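Long-range contact in YrdC-like domain-containing protein (Streptococcus mutans, PDB 3L7V), which is of uncertain function but probably binds double-stranded RNA and may take part in tRNA modification: residues A[93-106]-A[173-186]. Sequence-based numbering, arbitrary orientation.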
# COMPACT_ATOMS: atom_id res chain seq x y z
N GLY A 93 5.81 4.34 5.78
CA GLY A 93 5.45 3.22 4.93
C GLY A 93 3.93 3.02 4.94
O GLY A 93 3.23 3.55 5.81
N VAL A 94 3.42 2.25 3.98
CA VAL A 94 1.98 2.00 3.83
C VAL A 94 1.58 0.62 4.38
O VAL A 94 2.43 -0.27 4.51
CB VAL A 94 1.59 2.06 2.35
CG1 VAL A 94 2.17 3.31 1.69
CG2 VAL A 94 2.07 0.81 1.62
N VAL A 95 0.29 0.45 4.69
CA VAL A 95 -0.24 -0.84 5.16
C VAL A 95 -0.83 -1.70 4.02
O VAL A 95 -1.79 -1.30 3.37
CB VAL A 95 -1.31 -0.65 6.27
CG1 VAL A 95 -1.78 -2.00 6.79
CG2 VAL A 95 -0.78 0.19 7.41
N LEU A 96 -0.27 -2.89 3.80
CA LEU A 96 -0.73 -3.79 2.72
C LEU A 96 -1.83 -4.75 3.20
O LEU A 96 -1.55 -5.66 3.99
CB LEU A 96 0.44 -4.61 2.15
CG LEU A 96 1.63 -3.91 1.48
CD1 LEU A 96 2.74 -4.91 1.17
CD2 LEU A 96 1.21 -3.18 0.21
N CYS A 97 -3.06 -4.56 2.72
CA CYS A 97 -4.22 -5.38 3.14
C CYS A 97 -4.45 -6.61 2.25
O CYS A 97 -4.54 -6.50 1.03
CB CYS A 97 -5.51 -4.52 3.20
SG CYS A 97 -5.54 -3.20 4.49
N GLY A 98 -4.56 -7.78 2.87
CA GLY A 98 -4.75 -9.03 2.15
C GLY A 98 -6.22 -9.45 2.05
O GLY A 98 -6.54 -10.47 1.42
N SER A 99 -7.11 -8.67 2.66
CA SER A 99 -8.55 -8.92 2.56
C SER A 99 -9.34 -7.77 3.13
O SER A 99 -8.81 -6.94 3.87
CB SER A 99 -8.95 -10.21 3.30
OG SER A 99 -8.67 -10.11 4.68
N MSE A 100 -10.62 -7.75 2.80
CA MSE A 100 -11.53 -6.72 3.29
C MSE A 100 -11.74 -6.82 4.79
O MSE A 100 -12.06 -5.84 5.45
CB MSE A 100 -12.87 -6.78 2.55
CG MSE A 100 -12.78 -6.32 1.10
SE MSE A 100 -12.50 -4.38 0.82
CE MSE A 100 -14.06 -3.69 1.82
N GLU A 101 -11.57 -8.03 5.31
CA GLU A 101 -11.74 -8.29 6.74
C GLU A 101 -10.64 -7.61 7.56
O GLU A 101 -10.93 -7.01 8.59
CB GLU A 101 -11.76 -9.79 7.01
N GLU A 102 -9.40 -7.71 7.10
CA GLU A 102 -8.29 -6.99 7.75
C GLU A 102 -8.51 -5.48 7.72
O GLU A 102 -8.34 -4.80 8.73
CB GLU A 102 -6.92 -7.34 7.13
CG GLU A 102 -5.76 -6.57 7.77
CD GLU A 102 -4.41 -6.85 7.11
OE1 GLU A 102 -4.36 -7.58 6.10
OE2 GLU A 102 -3.40 -6.35 7.63
N LEU A 103 -8.90 -4.95 6.56
CA LEU A 103 -9.22 -3.52 6.48
C LEU A 103 -10.25 -3.07 7.53
O LEU A 103 -10.04 -2.08 8.24
CB LEU A 103 -9.68 -3.13 5.08
CG LEU A 103 -10.23 -1.71 4.96
CD1 LEU A 103 -9.09 -0.69 4.99
CD2 LEU A 103 -11.07 -1.55 3.71
N ARG A 104 -11.37 -3.79 7.63
CA ARG A 104 -12.44 -3.40 8.54
C ARG A 104 -12.08 -3.58 10.02
O ARG A 104 -12.64 -2.91 10.88
CB ARG A 104 -13.72 -4.18 8.22
CG ARG A 104 -14.33 -3.88 6.86
CD ARG A 104 -15.61 -4.68 6.66
NE ARG A 104 -16.26 -4.41 5.38
CZ ARG A 104 -16.52 -5.33 4.45
NH1 ARG A 104 -16.19 -6.60 4.64
NH2 ARG A 104 -17.13 -4.97 3.34
N ALA A 105 -11.15 -4.48 10.30
CA ALA A 105 -10.64 -4.63 11.66
C ALA A 105 -9.74 -3.49 12.13
O ALA A 105 -9.63 -3.25 13.33
CB ALA A 105 -9.91 -5.98 11.83
N LEU A 106 -9.10 -2.78 11.19
CA LEU A 106 -8.03 -1.82 11.51
C LEU A 106 -8.36 -0.32 11.32
O LEU A 106 -7.90 0.52 12.10
CB LEU A 106 -6.76 -2.14 10.69
CG LEU A 106 -6.07 -3.51 10.85
CD1 LEU A 106 -4.71 -3.53 10.15
CD2 LEU A 106 -5.92 -3.86 12.32
N ALA A 173 0.73 -11.31 2.10
CA ALA A 173 -0.03 -10.54 3.09
C ALA A 173 -1.22 -11.32 3.66
O ALA A 173 -1.58 -11.16 4.83
CB ALA A 173 -0.50 -9.22 2.50
N LYS A 174 -1.84 -12.15 2.83
CA LYS A 174 -3.00 -12.94 3.25
C LYS A 174 -2.61 -14.07 4.21
O LYS A 174 -3.30 -14.30 5.21
CB LYS A 174 -3.75 -13.49 2.04
CG LYS A 174 -5.11 -14.12 2.38
CD LYS A 174 -5.75 -14.78 1.18
CE LYS A 174 -7.23 -15.08 1.43
NZ LYS A 174 -7.85 -15.84 0.30
N GLU A 175 -1.52 -14.78 3.90
CA GLU A 175 -0.99 -15.82 4.79
C GLU A 175 -0.58 -15.26 6.14
O GLU A 175 -0.87 -15.85 7.18
CB GLU A 175 0.20 -16.54 4.17
CG GLU A 175 -0.17 -17.69 3.25
CD GLU A 175 -0.86 -18.82 3.99
OE1 GLU A 175 -0.36 -19.24 5.04
OE2 GLU A 175 -1.90 -19.30 3.49
N MSE A 176 0.14 -14.14 6.14
CA MSE A 176 0.60 -13.52 7.38
C MSE A 176 -0.59 -13.15 8.27
O MSE A 176 -0.60 -13.46 9.47
CB MSE A 176 1.49 -12.31 7.12
CG MSE A 176 2.92 -12.65 6.61
SE MSE A 176 4.17 -13.32 8.00
CE MSE A 176 4.64 -11.67 8.94
N TRP A 177 -1.59 -12.51 7.68
CA TRP A 177 -2.80 -12.15 8.43
C TRP A 177 -3.59 -13.36 8.97
O TRP A 177 -3.84 -13.47 10.17
CB TRP A 177 -3.73 -11.28 7.58
CG TRP A 177 -4.95 -10.86 8.33
CD1 TRP A 177 -6.22 -11.35 8.18
CD2 TRP A 177 -5.03 -9.89 9.39
NE1 TRP A 177 -7.07 -10.74 9.06
CE2 TRP A 177 -6.37 -9.84 9.82
CE3 TRP A 177 -4.09 -9.06 10.02
CZ2 TRP A 177 -6.81 -8.98 10.84
CZ3 TRP A 177 -4.52 -8.20 11.04
CH2 TRP A 177 -5.87 -8.18 11.44
N GLU A 178 -3.99 -14.26 8.08
CA GLU A 178 -4.89 -15.34 8.45
C GLU A 178 -4.22 -16.43 9.30
O GLU A 178 -4.86 -17.05 10.13
CB GLU A 178 -5.56 -15.95 7.21
CG GLU A 178 -6.72 -15.12 6.65
CD GLU A 178 -7.29 -15.66 5.33
OE1 GLU A 178 -6.88 -16.75 4.89
OE2 GLU A 178 -8.15 -14.98 4.73
N LYS A 179 -2.93 -16.65 9.10
CA LYS A 179 -2.28 -17.75 9.80
C LYS A 179 -1.34 -17.34 10.94
O LYS A 179 -0.91 -18.19 11.70
CB LYS A 179 -1.59 -18.70 8.82
CG LYS A 179 -2.58 -19.40 7.91
CD LYS A 179 -1.97 -20.59 7.19
CE LYS A 179 -3.05 -21.38 6.44
NZ LYS A 179 -3.88 -20.52 5.52
N GLU A 180 -1.05 -16.06 11.08
CA GLU A 180 -0.16 -15.64 12.15
C GLU A 180 -0.69 -14.39 12.85
O GLU A 180 -0.12 -13.93 13.84
CB GLU A 180 1.25 -15.37 11.62
CG GLU A 180 1.85 -16.54 10.87
CD GLU A 180 2.52 -17.55 11.80
OE1 GLU A 180 2.89 -17.14 12.92
OE2 GLU A 180 2.67 -18.73 11.41
N GLY A 181 -1.77 -13.83 12.32
CA GLY A 181 -2.29 -12.59 12.86
C GLY A 181 -1.31 -11.42 12.73
O GLY A 181 -1.35 -10.49 13.54
N ARG A 182 -0.44 -11.47 11.72
CA ARG A 182 0.56 -10.42 11.54
C ARG A 182 0.30 -9.50 10.33
O ARG A 182 -0.33 -9.91 9.36
CB ARG A 182 1.96 -11.04 11.39
CG ARG A 182 2.37 -11.92 12.56
CD ARG A 182 3.80 -12.36 12.38
NE ARG A 182 4.19 -13.41 13.31
CZ ARG A 182 5.45 -13.65 13.66
NH1 ARG A 182 6.42 -12.89 13.17
NH2 ARG A 182 5.74 -14.62 14.52
N MSE A 183 0.80 -8.26 10.40
CA MSE A 183 0.69 -7.27 9.32
C MSE A 183 1.97 -7.16 8.45
O MSE A 183 3.05 -7.56 8.87
CB MSE A 183 0.35 -5.89 9.91
CG MSE A 183 -0.98 -5.80 10.66
SE MSE A 183 -1.11 -4.15 11.73
CE MSE A 183 -0.93 -2.85 10.29
N VAL A 184 1.84 -6.60 7.24
CA VAL A 184 2.99 -6.36 6.36
C VAL A 184 3.03 -4.91 5.84
O VAL A 184 2.00 -4.35 5.48
CB VAL A 184 3.02 -7.35 5.16
CG1 VAL A 184 3.97 -6.87 4.08
CG2 VAL A 184 3.41 -8.74 5.62
N TYR A 185 4.22 -4.30 5.83
CA TYR A 185 4.39 -2.88 5.48
C TYR A 185 5.34 -2.71 4.30
O TYR A 185 6.13 -3.61 4.01
CB TYR A 185 4.92 -2.07 6.67
CG TYR A 185 4.25 -2.40 7.99
CD1 TYR A 185 4.93 -3.11 8.98
CD2 TYR A 185 2.93 -2.02 8.24
CE1 TYR A 185 4.32 -3.43 10.18
CE2 TYR A 185 2.32 -2.33 9.44
CZ TYR A 185 3.01 -3.04 10.40
OH TYR A 185 2.40 -3.35 11.60
N ALA A 186 5.28 -1.56 3.62
CA ALA A 186 6.01 -1.40 2.37
C ALA A 186 6.32 0.03 1.95
O ALA A 186 5.73 0.99 2.44
CB ALA A 186 5.29 -2.11 1.23
O HOH W 1 -1.01 -6.67 6.34
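Glu102 lies flat over the indole of Trp177, its CG 3.6 Å from the centroid of the six-membered ring and 7° off the ring normal, a CH-pi contact. With CG anti to the backbone N (chi1 178°) and the chain extended beyond, CB, CG and the carboxylate follow the same face, and the carboxylate plane ends 9° from the indole plane. Ala105 and Leu106 CD2 approach the ring obliquely. Farther along, Leu106 meets the selenomethionine Met183 tip to tip, CD1 to CE 3.8 Å, and Val95 CG1 packs against the same CE.

The carboxylate is held from its own segment and through water. Glu102 OE1 accepts from Gly98 N (3.2 Å). Glu102 OE2 binds a water that also reaches Leu96 O and takes the N-H of Val184, probably fixing the rotation of the group above the indole. Ser99, the N-cap of helix 100-106, accepts a weak bond from Glu102 N. At Gly98 the chain runs close against the helix, its CA 4.4 Å from Lys174 CA.

Behind this contact, back along the chain, the strands pair antiparallel: Val94 N donates to Ala186 O (3.0 Å), Ala186 N answers to Val94 O, and Leu96 N bonds to Val184 O (3.2 Å). Leu96 CD1 fills the angle between Val184 CG1 and Ala186 CB. Strand 158-163 continues the sheet beyond 94-96, with Phe161 touching Val95. Helix 100-106 and residues 173-180 of the neighbouring helix, their axes inclined at 64° and 11.2 Å apart at closest, thus sit beside adjacent central strands of a mixed sheet, an alpha/beta arrangement consistent with the YrdC-like fold.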